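Local coordinates for hypothetical protein CNAG_02591 (Cryptococcus neoformans, PDB 4P5N) that may play a role in primary metabolism and is associated with the virulence of this fungus in mammals, at residues K45-K48 against V53-T56. Sequence-based numbering, arbitrary orientation. Where two conformers were deposited one is given.
Sequences KGVK and VLFT. With SO4 (sulfate ion), chain O.
Val47 meets Leu54 through methyl groups alone: CG1 of Val47 lies 4.1 Å from CD2 of Leu54, and the two side chains approach at a slant. With chi1 at -58°, CG1 stands beside the backbone N and opposite the carbonyl carbon; both valine methyls lean toward the strand, CG1 being the nearer to Leu54. Compact and apolar, Val47 suits this place. Leu54 suits its own by forking to serve two neighbours: while CD2 takes Val47, CD1 comes within 4.3 Å of Lys45 CB. Lys45 thus lends the contact the apolar root of its chain, and in one of its two conformers its ammonium group hydrogen-bonds OD2 of Asp34, a residue that binds a cadmium ion in this crystal. This double use suits a lysine at the margin of an apolar patch. Between Lys45 and Val47, Gly46 is the first residue after helix 39-44 to leave helical phi/psi, in a Schellman motif; its positive phi (71°) is easily adopted without a side chain.

The whole contact buries a modest 107 Å², both sides summed, and no hydrogen bond spans the segments. The loose side begins at Lys48, whose long, charged chain suits the solvent it extends into and meets a sulfate, probably from the crystallisation liquor. Its NZ donates to sulfate O3 at 2.6 Å and more weakly to O1, and Thr69 of the second subunit also binds this anion.

Within the strand, Val53 and Phe55 are buried and belong to the other face of the sheet, where Val53 packs on Val32 and Phe55 on His28. Leu54 instead faces the loop, joined by Ala64 and Val36. The contact therefore lays the loop after helix 39-44 over one face of the antiparallel sheet in this Tudor domain, above strand 52-56, which runs between strands 26-36 and 62-65.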
# COMPACT_ATOMS: atom_id res chain seq x y z
N LYS A 45 8.73 -4.11 2.97
CA LYS A 45 8.18 -3.13 2.04
C LYS A 45 6.87 -2.50 2.54
O LYS A 45 6.25 -1.72 1.82
CB LYS A 45 7.97 -3.77 0.66
CG LYS A 45 9.22 -4.43 0.09
CD LYS A 45 10.24 -3.42 -0.40
CE LYS A 45 11.61 -4.06 -0.62
NZ LYS A 45 11.58 -5.20 -1.58
N GLY A 46 6.47 -2.86 3.76
CA GLY A 46 5.29 -2.27 4.39
C GLY A 46 3.95 -2.68 3.81
O GLY A 46 2.98 -1.95 3.93
N VAL A 47 3.91 -3.85 3.17
CA VAL A 47 2.68 -4.37 2.58
C VAL A 47 2.30 -5.67 3.27
O VAL A 47 3.07 -6.19 4.06
CB VAL A 47 2.76 -4.53 1.04
CG1 VAL A 47 3.10 -3.19 0.39
CG2 VAL A 47 3.78 -5.58 0.63
N LYS A 48 1.12 -6.19 2.95
CA LYS A 48 0.58 -7.38 3.60
C LYS A 48 0.17 -8.40 2.56
O LYS A 48 -0.15 -8.04 1.41
CB LYS A 48 -0.64 -7.04 4.44
CG LYS A 48 -0.37 -6.09 5.60
CD LYS A 48 -1.66 -5.66 6.28
CE LYS A 48 -2.13 -6.67 7.31
NZ LYS A 48 -3.01 -6.01 8.30
N VAL A 53 2.10 -7.17 -6.17
CA VAL A 53 2.75 -6.47 -7.27
C VAL A 53 2.75 -4.99 -6.86
O VAL A 53 1.70 -4.42 -6.61
CB VAL A 53 1.99 -6.70 -8.60
CG1 VAL A 53 2.62 -5.93 -9.75
CG2 VAL A 53 1.97 -8.18 -8.96
N LEU A 54 3.93 -4.39 -6.80
CA LEU A 54 4.06 -2.98 -6.44
C LEU A 54 4.28 -2.18 -7.71
O LEU A 54 5.19 -2.47 -8.48
CB LEU A 54 5.24 -2.75 -5.48
CG LEU A 54 5.36 -3.63 -4.22
CD1 LEU A 54 6.34 -3.05 -3.20
CD2 LEU A 54 4.03 -3.95 -3.56
N PHE A 55 3.41 -1.19 -7.94
CA PHE A 55 3.53 -0.31 -9.10
C PHE A 55 3.02 1.08 -8.79
O PHE A 55 2.24 1.27 -7.86
CB PHE A 55 2.81 -0.89 -10.35
CG PHE A 55 1.29 -0.97 -10.25
CD1 PHE A 55 0.65 -2.00 -9.56
CD2 PHE A 55 0.49 -0.05 -10.94
CE1 PHE A 55 -0.75 -2.10 -9.53
CE2 PHE A 55 -0.90 -0.13 -10.92
CZ PHE A 55 -1.52 -1.16 -10.22
N THR A 56 3.47 2.06 -9.58
CA THR A 56 2.96 3.41 -9.45
C THR A 56 1.94 3.64 -10.55
O THR A 56 2.21 3.36 -11.71
CB THR A 56 4.12 4.42 -9.56
OG1 THR A 56 5.04 4.15 -8.49
CG2 THR A 56 3.61 5.83 -9.44
S SO4 O . -2.57 -4.60 11.20
O1 SO4 O . -3.43 -5.81 11.17
O2 SO4 O . -3.43 -3.41 11.12
O3 SO4 O . -1.70 -4.60 10.01
O4 SO4 O . -1.74 -4.55 12.43